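Local coordinates for PfEMP1 variant 1 of strain MC (Plasmodium falciparum, PDB 5LGD), which forms a DBL-family domain of a parasite protein displayed on infected red cells, probably binds host-cell receptors, and is here held against a second protein chain, at residues A9-W14 against D68-Q73; W14-L19 against D101-A106; Q58-W63 against K147-E152. All coordinates share one frame; numbering follows the deposited sequence.

How the interactions relate
All three contacts join the helices of one domain. Interactions 1 and 2 both use helix 7-29 and share Trp14; their centres lie about 15 Å apart. Interactions 1 and 3 both use helix 45-70. Interaction 3 lies closest to the centre of the chain. It is helix against helix, with a buried leucine set among alkyl carbons. The centre of interaction 1 lies about 15 Å from the centre of the chain, yet its two phenylalanines are buried, partly under another protein chain. Interaction 2 is partly buried: His16 is inside, Tyr103 partly exposed. It adds carboxylates and a water. Trp14 also reaches interaction 3, meeting the Trp63 ring and probably hydrogen bonding Glu62 through NE1.

Interaction 1: residues A9-W14 against D68-Q73; sequences AFFWMW and DHFRKQ
Phe11 and Phe70 are the two residues that touch. Their contact is apolar: Phe11 CE2 lies 3.9 Å from Phe70 CD2. The rings meet obliquely, with centroids 5.7 Å apart and planes at 38°. Phe11 has CG anti to the backbone N (chi1 -178°), which carries its ring across to helix 45-70. Its CD1 atom also sits 3.5 Å above the face of the Trp12 ring.

In this all-helical DBL-family domain, the contact ties the start of helix 7-29 to the C-terminal part of helix 45-70. A type I turn spans Phe70 to Gln73. Phe85, Leu86 and Leu89 of helix 82-90 also pack on Phe70. An aromatic side chain of another protein chain meets the Phe11 ring edge-to-face, and one also meets Phe70. The site is thus part of a protein-protein interface.

Polar bonds belong to the turn. Gln73 NE2 donates to Phe70 O at 2.9 Å and 166°, in the carbonyl plane. The same nitrogen lies 3.1 Å above the centre of the Phe70 ring. Gln73 OE1 is hydrogen bonded to a polar side chain of the other protein.

Interaction 2: residues W14-L19 against D101-A106; sequences WVHDML and DTYGDA
His16 and Tyr103 stack face to face. The ring centroids are 3.5 Å apart and the planes differ by only 6°. The overlap is nearly full: Tyr103 CE2 lies over the centre of the imidazole, and His16 CD2 over the centre of the phenol ring. The nearest atoms are His16 CG and Tyr103 CZ, at 3.4 Å. The imidazole reaches the phenol because His16 CG is anti to its backbone N (chi1 170°).

Hydrogen bonds at both nitrogens fix the rotation of the imidazole. His16 ND1 donates to Asp17 OD1 at 2.9 Å and 162°. That oxygen lies close to the ring plane and is met nearly along its C-O axis. On the other side of the ring, NE2 is hydrogen bonded to Glu108 of helix 106-118. A water extends the network. It donates to Asp17 OD1 at 2.7 Å and lies 3.1 Å from Tyr103 OH in a second hydrogen bond. Asp17 OD1 therefore takes two bonds, one from the histidine and one from the water.

A short link joins the two helices here. Gly104, with positive phi, ends helix 92-103 just after Tyr103. Asp105 then serves as N-cap of helix 106-118, its OD1 hydrogen bonded to Glu108 N. One histidine on helix 7-29 thus touches the helices on both sides of this link.

With a carboxylate at each nitrogen, His16 is probably biased toward its protonated form. The stack on the tyrosine face would then have some cation-pi character.

Interaction 3: residues Q58-W63 against K147-E152; sequences QKKTEW and KLLQHE
This is near-antiparallel helix packing close to the centre of the domain, between helix 45-70 and helix 144-162. The axes of the two short segments approach to 10.4 Å, with 159° between their directions. Leu149 carries the contact from its side. Its CA lies only 6.5 Å from Lys60 CA.

The leucine branches split over the opposite helix. Leu149 CD1 presses on the backbone, 3.7 Å from Lys60 CA, and also lies 4.1 Å from Trp63 CB. Leu149 CD2 takes the other direction and meets Lys59 CB at 3.8 Å. Lower on the side chain, Leu149 CB is 3.8 Å from Lys60 CG, where the two chains run past each other in opposite directions. Leu149 CG is anti to its own carbonyl carbon (chi1 -70°), which aims both methyls at helix 45-70.

Helix 7-29 packs beside these two, making a three-helix bundle within the all-helical DBL-family domain: its Met18 touches both Lys59 and Leu148.

The two lysines send their ends different ways. Lys59 gives its CB to the packing, then bends at chi2 and chi3, so that NZ comes back to Glu62 of its own helix. That salt bridge measures 2.9 Å from Lys59 NZ to Glu62 OE1, on the syn side and 29° out of the carboxylate plane. Lys60 runs alongside Leu149, bends at chi3 and chi4, and touches Gln153 of helix 144-162. Trp63 NE1 is hydrogen bonded to Asp146 of that same helix.

Interaction 1: residues A9-W14 against D68-Q73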
loop_
_atom_site.group_PDB
_atom_site.type_symbol
_atom_site.label_atom_id
_atom_site.label_comp_id
_atom_site.label_asym_id
_atom_site.label_seq_id
_atom_site.Cartn_x
_atom_site.Cartn_y
_atom_site.Cartn_z
ATOM N N ALA B 9 -8.814 -4.903 -25.316
ATOM C CA ALA B 9 -9.048 -6.076 -26.180
ATOM C C ALA B 9 -8.768 -5.756 -27.647
ATOM O O ALA B 9 -8.092 -6.536 -28.328
ATOM C CB ALA B 9 -10.482 -6.559 -26.031
ATOM N N PHE B 10 -9.296 -4.599 -28.132
ATOM C CA PHE B 10 -9.114 -4.182 -29.512
ATOM C C PHE B 10 -7.656 -3.934 -29.852
ATOM O O PHE B 10 -7.175 -4.412 -30.885
ATOM C CB PHE B 10 -9.977 -2.952 -29.842
ATOM C CG PHE B 10 -9.818 -2.513 -31.273
ATOM C CD1 PHE B 10 -10.551 -3.113 -32.283
ATOM C CD2 PHE B 10 -8.915 -1.510 -31.615
ATOM C CE1 PHE B 10 -10.364 -2.742 -33.615
ATOM C CE2 PHE B 10 -8.763 -1.108 -32.941
ATOM C CZ PHE B 10 -9.458 -1.753 -33.934
ATOM N N PHE B 11 -6.970 -3.165 -28.987
ATOM C CA PHE B 11 -5.557 -2.804 -29.109
ATOM C C PHE B 11 -4.658 -4.027 -29.441
ATOM O O PHE B 11 -3.890 -3.992 -30.404
ATOM C CB PHE B 11 -5.075 -2.083 -27.818
ATOM C CG PHE B 11 -3.635 -1.625 -27.835
ATOM C CD1 PHE B 11 -2.598 -2.517 -27.561
ATOM C CD2 PHE B 11 -3.310 -0.317 -28.176
ATOM C CE1 PHE B 11 -1.264 -2.099 -27.617
ATOM C CE2 PHE B 11 -1.976 0.114 -28.187
ATOM C CZ PHE B 11 -0.965 -0.784 -27.946
ATOM N N TRP B 12 -4.771 -5.095 -28.649
ATOM C CA TRP B 12 -3.941 -6.281 -28.812
ATOM C C TRP B 12 -4.324 -7.121 -29.993
ATOM O O TRP B 12 -3.437 -7.600 -30.696
ATOM C CB TRP B 12 -3.903 -7.080 -27.511
ATOM C CG TRP B 12 -3.155 -6.295 -26.486
ATOM C CD1 TRP B 12 -3.674 -5.649 -25.401
ATOM C CD2 TRP B 12 -1.776 -5.916 -26.561
ATOM N NE1 TRP B 12 -2.682 -4.963 -24.746
ATOM C CE2 TRP B 12 -1.500 -5.129 -25.425
ATOM C CE3 TRP B 12 -0.725 -6.246 -27.430
ATOM C CZ2 TRP B 12 -0.230 -4.637 -25.155
ATOM C CZ3 TRP B 12 0.527 -5.742 -27.167
ATOM C CH2 TRP B 12 0.766 -4.951 -26.040
ATOM N N MET B 13 -5.615 -7.198 -30.285
ATOM C CA MET B 13 -6.142 -7.883 -31.462
ATOM C C MET B 13 -5.598 -7.237 -32.752
ATOM O O MET B 13 -5.232 -7.954 -33.676
ATOM C CB MET B 13 -7.677 -7.792 -31.461
ATOM C CG MET B 13 -8.331 -8.728 -32.455
ATOM S SD MET B 13 -9.771 -7.990 -33.248
ATOM C CE MET B 13 -9.034 -6.510 -34.016
ATOM N N TRP B 14 -5.595 -5.902 -32.824
ATOM C CA TRP B 14 -5.143 -5.144 -33.989
ATOM C C TRP B 14 -3.648 -5.372 -34.203
ATOM O O TRP B 14 -3.230 -5.675 -35.328
ATOM C CB TRP B 14 -5.480 -3.651 -33.853
ATOM C CG TRP B 14 -5.094 -2.847 -35.054
ATOM C CD1 TRP B 14 -5.917 -2.446 -36.068
ATOM C CD2 TRP B 14 -3.788 -2.336 -35.369
ATOM N NE1 TRP B 14 -5.200 -1.736 -37.005
ATOM C CE2 TRP B 14 -3.886 -1.671 -36.609
ATOM C CE3 TRP B 14 -2.537 -2.382 -34.727
ATOM C CZ2 TRP B 14 -2.781 -1.083 -37.231
ATOM C CZ3 TRP B 14 -1.444 -1.795 -35.351
ATOM C CH2 TRP B 14 -1.579 -1.144 -36.578
ATOM N N ASP B 68 -3.817 7.709 -30.754
ATOM C CA ASP B 68 -4.581 8.884 -30.340
ATOM C C ASP B 68 -5.522 8.584 -29.184
ATOM O O ASP B 68 -5.573 9.379 -28.247
ATOM C CB ASP B 68 -5.304 9.521 -31.540
ATOM C CG ASP B 68 -4.408 10.438 -32.356
ATOM O OD1 ASP B 68 -3.595 11.183 -31.743
ATOM O OD2 ASP B 68 -4.554 10.457 -33.601
ATOM N N HIS B 69 -6.194 7.417 -29.188
ATOM C CA HIS B 69 -7.070 7.049 -28.066
ATOM C C HIS B 69 -6.240 6.655 -26.836
ATOM O O HIS B 69 -6.661 6.927 -25.712
ATOM C CB HIS B 69 -8.056 5.912 -28.439
ATOM C CG HIS B 69 -9.195 5.812 -27.466
ATOM N ND1 HIS B 69 -9.285 4.771 -26.570
ATOM C CD2 HIS B 69 -10.198 6.684 -27.215
ATOM C CE1 HIS B 69 -10.349 5.013 -25.829
ATOM N NE2 HIS B 69 -10.930 6.155 -26.176
ATOM N N PHE B 70 -5.044 6.058 -27.053
ATOM C CA PHE B 70 -4.128 5.655 -25.974
ATOM C C PHE B 70 -3.668 6.862 -25.161
ATOM O O PHE B 70 -3.494 6.771 -23.950
ATOM C CB PHE B 70 -2.899 4.932 -26.554
ATOM C CG PHE B 70 -2.121 4.115 -25.558
ATOM C CD1 PHE B 70 -1.088 4.682 -24.825
ATOM C CD2 PHE B 70 -2.406 2.775 -25.363
ATOM C CE1 PHE B 70 -0.365 3.927 -23.917
ATOM C CE2 PHE B 70 -1.696 2.029 -24.436
ATOM C CZ PHE B 70 -0.669 2.607 -23.730
ATOM N N ARG B 71 -3.416 7.963 -25.846
ATOM C CA ARG B 71 -2.972 9.222 -25.266
ATOM C C ARG B 71 -4.099 9.918 -24.489
ATOM O O ARG B 71 -3.841 10.886 -23.776
ATOM C CB ARG B 71 -2.391 10.140 -26.353
ATOM C CG ARG B 71 -1.069 9.613 -26.882
ATOM C CD ARG B 71 -0.403 10.625 -27.795
ATOM N NE ARG B 71 0.776 10.029 -28.419
ATOM C CZ ARG B 71 0.886 9.739 -29.709
ATOM N NH1 ARG B 71 1.993 9.177 -30.176
ATOM N NH2 ARG B 71 -0.088 10.055 -30.553
ATOM N N LYS B 72 -5.351 9.422 -24.624
ATOM C CA LYS B 72 -6.493 9.996 -23.916
ATOM C C LYS B 72 -6.765 9.298 -22.574
ATOM O O LYS B 72 -7.636 9.777 -21.837
ATOM C CB LYS B 72 -7.740 10.064 -24.813
ATOM C CG LYS B 72 -7.638 11.212 -25.804
ATOM C CD LYS B 72 -8.367 10.978 -27.116
ATOM C CE LYS B 72 -7.864 11.963 -28.151
ATOM N NZ LYS B 72 -8.678 11.957 -29.394
ATOM N N GLN B 73 -5.976 8.221 -22.211
ATOM C CA GLN B 73 -6.157 7.515 -20.928
ATOM C C GLN B 73 -5.917 8.417 -19.705
ATOM O O GLN B 73 -4.939 9.175 -19.654
ATOM C CB GLN B 73 -5.333 6.249 -20.833
ATOM C CG GLN B 73 -5.589 5.221 -21.931
ATOM C CD GLN B 73 -4.552 4.141 -21.803
ATOM O OE1 GLN B 73 -4.714 3.176 -21.050
ATOM N NE2 GLN B 73 -3.441 4.319 -22.490
#

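Interaction 2: residues W14-L19 against D101-A106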
loop_
_atom_site.group_PDB
_atom_site.type_symbol
_atom_site.label_atom_id
_atom_site.label_comp_id
_atom_site.label_asym_id
_atom_site.label_seq_id
_atom_site.Cartn_x
_atom_site.Cartn_y
_atom_site.Cartn_z
ATOM N N TRP B 14 -5.595 -5.902 -32.824
ATOM C CA TRP B 14 -5.143 -5.144 -33.989
ATOM C C TRP B 14 -3.648 -5.372 -34.203
ATOM O O TRP B 14 -3.230 -5.675 -35.328
ATOM C CB TRP B 14 -5.480 -3.651 -33.853
ATOM C CG TRP B 14 -5.094 -2.847 -35.054
ATOM C CD1 TRP B 14 -5.917 -2.446 -36.068
ATOM C CD2 TRP B 14 -3.788 -2.336 -35.369
ATOM N NE1 TRP B 14 -5.200 -1.736 -37.005
ATOM C CE2 TRP B 14 -3.886 -1.671 -36.609
ATOM C CE3 TRP B 14 -2.537 -2.382 -34.727
ATOM C CZ2 TRP B 14 -2.781 -1.083 -37.231
ATOM C CZ3 TRP B 14 -1.444 -1.795 -35.351
ATOM C CH2 TRP B 14 -1.579 -1.144 -36.578
ATOM N N VAL B 15 -2.857 -5.215 -33.132
ATOM C CA VAL B 15 -1.404 -5.438 -33.086
ATOM C C VAL B 15 -1.093 -6.873 -33.572
ATOM O O VAL B 15 -0.277 -7.060 -34.478
ATOM C CB VAL B 15 -0.835 -5.131 -31.668
ATOM C CG1 VAL B 15 0.565 -5.720 -31.485
ATOM C CG2 VAL B 15 -0.815 -3.626 -31.406
ATOM N N HIS B 16 -1.765 -7.874 -32.989
ATOM C CA HIS B 16 -1.603 -9.265 -33.371
ATOM C C HIS B 16 -1.916 -9.500 -34.870
ATOM O O HIS B 16 -1.096 -10.077 -35.597
ATOM C CB HIS B 16 -2.512 -10.147 -32.481
ATOM C CG HIS B 16 -2.588 -11.559 -32.951
ATOM N ND1 HIS B 16 -3.604 -11.983 -33.787
ATOM C CD2 HIS B 16 -1.760 -12.596 -32.707
ATOM C CE1 HIS B 16 -3.364 -13.257 -34.014
ATOM N NE2 HIS B 16 -2.278 -13.670 -33.372
ATOM N N ASP B 17 -3.113 -9.084 -35.312
ATOM C CA ASP B 17 -3.551 -9.247 -36.704
ATOM C C ASP B 17 -2.665 -8.472 -37.703
ATOM O O ASP B 17 -2.458 -8.961 -38.808
ATOM C CB ASP B 17 -5.029 -8.824 -36.860
ATOM C CG ASP B 17 -6.026 -9.633 -36.044
ATOM O OD1 ASP B 17 -5.605 -10.603 -35.358
ATOM O OD2 ASP B 17 -7.210 -9.286 -36.061
ATOM N N MET B 18 -2.113 -7.297 -37.326
ATOM C CA MET B 18 -1.255 -6.611 -38.283
ATOM C C MET B 18 0.089 -7.376 -38.435
ATOM O O MET B 18 0.550 -7.569 -39.570
ATOM C CB MET B 18 -1.136 -5.092 -38.016
ATOM C CG MET B 18 0.056 -4.662 -37.214
ATOM S SD MET B 18 1.487 -4.437 -38.288
ATOM C CE MET B 18 2.609 -3.876 -37.125
ATOM N N LEU B 19 0.624 -7.921 -37.327
ATOM C CA LEU B 19 1.876 -8.695 -37.328
ATOM C C LEU B 19 1.743 -9.954 -38.147
ATOM O O LEU B 19 2.666 -10.314 -38.894
ATOM C CB LEU B 19 2.312 -9.021 -35.892
ATOM C CG LEU B 19 2.768 -7.793 -35.052
ATOM C CD1 LEU B 19 3.091 -8.194 -33.624
ATOM C CD2 LEU B 19 3.970 -7.135 -35.657
ATOM N N ASP B 101 0.632 -14.805 -24.272
ATOM C CA ASP B 101 -0.289 -14.961 -23.136
ATOM C C ASP B 101 -1.760 -14.882 -23.600
ATOM O O ASP B 101 -2.611 -15.579 -23.059
ATOM C CB ASP B 101 -0.035 -13.839 -22.103
ATOM C CG ASP B 101 1.208 -14.007 -21.246
ATOM O OD1 ASP B 101 1.930 -15.025 -21.427
ATOM O OD2 ASP B 101 1.471 -13.115 -20.403
ATOM N N THR B 102 -2.037 -14.035 -24.602
ATOM C CA THR B 102 -3.357 -13.816 -25.165
ATOM C C THR B 102 -3.767 -14.888 -26.175
ATOM O O THR B 102 -4.912 -15.323 -26.149
ATOM C CB THR B 102 -3.414 -12.399 -25.751
ATOM O OG1 THR B 102 -2.953 -11.470 -24.765
ATOM C CG2 THR B 102 -4.810 -11.996 -26.218
ATOM N N TYR B 103 -2.853 -15.330 -27.038
ATOM C CA TYR B 103 -3.183 -16.275 -28.120
ATOM C C TYR B 103 -2.757 -17.695 -27.892
ATOM O O TYR B 103 -3.282 -18.587 -28.549
ATOM C CB TYR B 103 -2.627 -15.760 -29.453
ATOM C CG TYR B 103 -3.385 -14.533 -29.912
ATOM C CD1 TYR B 103 -3.097 -13.273 -29.390
ATOM C CD2 TYR B 103 -4.446 -14.642 -30.809
ATOM C CE1 TYR B 103 -3.847 -12.147 -29.752
ATOM C CE2 TYR B 103 -5.204 -13.531 -31.172
ATOM C CZ TYR B 103 -4.904 -12.286 -30.640
ATOM O OH TYR B 103 -5.632 -11.196 -31.056
ATOM N N GLY B 104 -1.742 -17.885 -27.075
ATOM C CA GLY B 104 -1.226 -19.191 -26.702
ATOM C C GLY B 104 -0.544 -19.972 -27.806
ATOM O O GLY B 104 -0.428 -21.187 -27.689
ATOM N N ASP B 105 -0.092 -19.283 -28.878
ATOM C CA ASP B 105 0.534 -19.897 -30.042
ATOM C C ASP B 105 2.002 -19.504 -30.138
ATOM O O ASP B 105 2.324 -18.439 -30.652
ATOM C CB ASP B 105 -0.267 -19.506 -31.299
ATOM C CG ASP B 105 0.097 -20.181 -32.606
ATOM O OD1 ASP B 105 1.157 -20.840 -32.666
ATOM O OD2 ASP B 105 -0.647 -19.992 -33.592
ATOM N N ALA B 106 2.891 -20.385 -29.648
ATOM C CA ALA B 106 4.341 -20.178 -29.615
ATOM C C ALA B 106 4.980 -20.048 -30.995
ATOM O O ALA B 106 5.974 -19.327 -31.158
ATOM C CB ALA B 106 5.002 -21.306 -28.833
HETATM O O HOH W 1 -7.192 -11.902 -33.582
#

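Interaction 3: residues Q58-W63 against K147-E152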
loop_
_atom_site.group_PDB
_atom_site.type_symbol
_atom_site.label_atom_id
_atom_site.label_comp_id
_atom_site.label_asym_id
_atom_site.label_seq_id
_atom_site.Cartn_x
_atom_site.Cartn_y
_atom_site.Cartn_z
ATOM N N GLN B 58 -2.788 1.972 -45.003
ATOM C CA GLN B 58 -4.014 1.656 -44.231
ATOM C C GLN B 58 -3.678 1.368 -42.759
ATOM O O GLN B 58 -4.381 1.853 -41.866
ATOM C CB GLN B 58 -4.747 0.425 -44.811
ATOM C CG GLN B 58 -6.082 0.751 -45.472
ATOM C CD GLN B 58 -6.182 0.229 -46.898
ATOM O OE1 GLN B 58 -6.342 0.998 -47.858
ATOM N NE2 GLN B 58 -6.121 -1.089 -47.071
ATOM N N LYS B 59 -2.609 0.566 -42.503
ATOM C CA LYS B 59 -2.207 0.230 -41.130
ATOM C C LYS B 59 -1.569 1.427 -40.424
ATOM O O LYS B 59 -1.840 1.621 -39.247
ATOM C CB LYS B 59 -1.332 -1.037 -41.057
ATOM C CG LYS B 59 -1.909 -2.253 -41.808
ATOM C CD LYS B 59 -2.717 -3.193 -40.908
ATOM C CE LYS B 59 -4.208 -2.971 -41.035
ATOM N NZ LYS B 59 -4.968 -3.621 -39.916
ATOM N N LYS B 60 -0.778 2.257 -41.152
ATOM C CA LYS B 60 -0.168 3.489 -40.635
ATOM C C LYS B 60 -1.238 4.468 -40.127
ATOM O O LYS B 60 -1.056 5.089 -39.066
ATOM C CB LYS B 60 0.683 4.175 -41.722
ATOM C CG LYS B 60 2.106 3.602 -41.812
ATOM C CD LYS B 60 3.019 4.323 -42.825
ATOM C CE LYS B 60 3.185 5.823 -42.619
ATOM N NZ LYS B 60 3.782 6.176 -41.298
ATOM N N THR B 61 -2.360 4.556 -40.868
ATOM C CA THR B 61 -3.507 5.430 -40.571
ATOM C C THR B 61 -4.314 4.847 -39.412
ATOM O O THR B 61 -4.690 5.580 -38.507
ATOM C CB THR B 61 -4.367 5.700 -41.845
ATOM O OG1 THR B 61 -3.534 6.128 -42.926
ATOM C CG2 THR B 61 -5.447 6.750 -41.614
ATOM N N GLU B 62 -4.577 3.528 -39.430
ATOM C CA GLU B 62 -5.321 2.870 -38.348
ATOM C C GLU B 62 -4.573 3.018 -37.032
ATOM O O GLU B 62 -5.188 3.328 -36.006
ATOM C CB GLU B 62 -5.571 1.394 -38.667
ATOM C CG GLU B 62 -6.790 1.189 -39.547
ATOM C CD GLU B 62 -6.951 -0.196 -40.150
ATOM O OE1 GLU B 62 -6.561 -1.199 -39.506
ATOM O OE2 GLU B 62 -7.482 -0.272 -41.280
ATOM N N TRP B 63 -3.224 2.854 -37.095
ATOM C CA TRP B 63 -2.312 2.946 -35.954
ATOM C C TRP B 63 -2.302 4.319 -35.332
ATOM O O TRP B 63 -2.266 4.406 -34.108
ATOM C CB TRP B 63 -0.892 2.479 -36.314
ATOM C CG TRP B 63 0.068 2.455 -35.159
ATOM C CD1 TRP B 63 1.300 3.036 -35.114
ATOM C CD2 TRP B 63 -0.094 1.758 -33.915
ATOM N NE1 TRP B 63 1.916 2.748 -33.917
ATOM C CE2 TRP B 63 1.084 1.963 -33.163
ATOM C CE3 TRP B 63 -1.136 1.007 -33.342
ATOM C CZ2 TRP B 63 1.227 1.485 -31.856
ATOM C CZ3 TRP B 63 -0.973 0.499 -32.061
ATOM C CH2 TRP B 63 0.193 0.745 -31.332
ATOM N N LYS B 147 8.203 1.575 -36.117
ATOM C CA LYS B 147 9.469 1.128 -36.715
ATOM C C LYS B 147 9.173 0.085 -37.797
ATOM O O LYS B 147 9.695 0.196 -38.914
ATOM C CB LYS B 147 10.385 0.505 -35.643
ATOM C CG LYS B 147 11.219 1.516 -34.860
ATOM C CD LYS B 147 12.719 1.387 -35.177
ATOM C CE LYS B 147 13.396 0.143 -34.628
ATOM N NZ LYS B 147 14.712 -0.101 -35.280
ATOM N N LEU B 148 8.290 -0.902 -37.471
ATOM C CA LEU B 148 7.862 -1.943 -38.404
ATOM C C LEU B 148 7.108 -1.400 -39.591
ATOM O O LEU B 148 7.456 -1.751 -40.723
ATOM C CB LEU B 148 7.074 -3.083 -37.736
ATOM C CG LEU B 148 6.727 -4.224 -38.688
ATOM C CD1 LEU B 148 7.969 -4.996 -39.095
ATOM C CD2 LEU B 148 5.721 -5.122 -38.103
ATOM N N LEU B 149 6.112 -0.511 -39.360
ATOM C CA LEU B 149 5.381 0.112 -40.472
ATOM C C LEU B 149 6.304 0.960 -41.375
ATOM O O LEU B 149 6.085 0.999 -42.580
ATOM C CB LEU B 149 4.139 0.887 -40.018
ATOM C CG LEU B 149 2.967 0.029 -39.497
ATOM C CD1 LEU B 149 1.869 0.912 -38.903
ATOM C CD2 LEU B 149 2.401 -0.918 -40.596
ATOM N N GLN B 150 7.382 1.539 -40.810
ATOM C CA GLN B 150 8.389 2.300 -41.567
ATOM C C GLN B 150 9.176 1.315 -42.452
ATOM O O GLN B 150 9.352 1.558 -43.652
ATOM C CB GLN B 150 9.335 3.052 -40.613
ATOM C CG GLN B 150 8.930 4.510 -40.368
ATOM C CD GLN B 150 8.932 4.965 -38.926
ATOM O OE1 GLN B 150 9.840 4.670 -38.132
ATOM N NE2 GLN B 150 7.946 5.787 -38.588
ATOM N N HIS B 151 9.595 0.170 -41.854
ATOM C CA HIS B 151 10.315 -0.902 -42.547
ATOM C C HIS B 151 9.477 -1.444 -43.712
ATOM O O HIS B 151 10.013 -1.695 -44.799
ATOM C CB HIS B 151 10.684 -2.034 -41.572
ATOM C CG HIS B 151 11.212 -3.260 -42.250
ATOM N ND1 HIS B 151 12.554 -3.389 -42.555
ATOM C CD2 HIS B 151 10.550 -4.349 -42.705
ATOM C CE1 HIS B 151 12.669 -4.558 -43.158
ATOM N NE2 HIS B 151 11.490 -5.174 -43.271
ATOM N N GLU B 152 8.166 -1.599 -43.481
ATOM C CA GLU B 152 7.198 -2.098 -44.454
ATOM C C GLU B 152 7.080 -1.166 -45.645
ATOM O O GLU B 152 6.967 -1.630 -46.776
ATOM C CB GLU B 152 5.833 -2.362 -43.785
ATOM C CG GLU B 152 5.832 -3.536 -42.811
ATOM C CD GLU B 152 6.165 -4.898 -43.396
ATOM O OE1 GLU B 152 5.212 -5.641 -43.725
ATOM O OE2 GLU B 152 7.364 -5.266 -43.426
#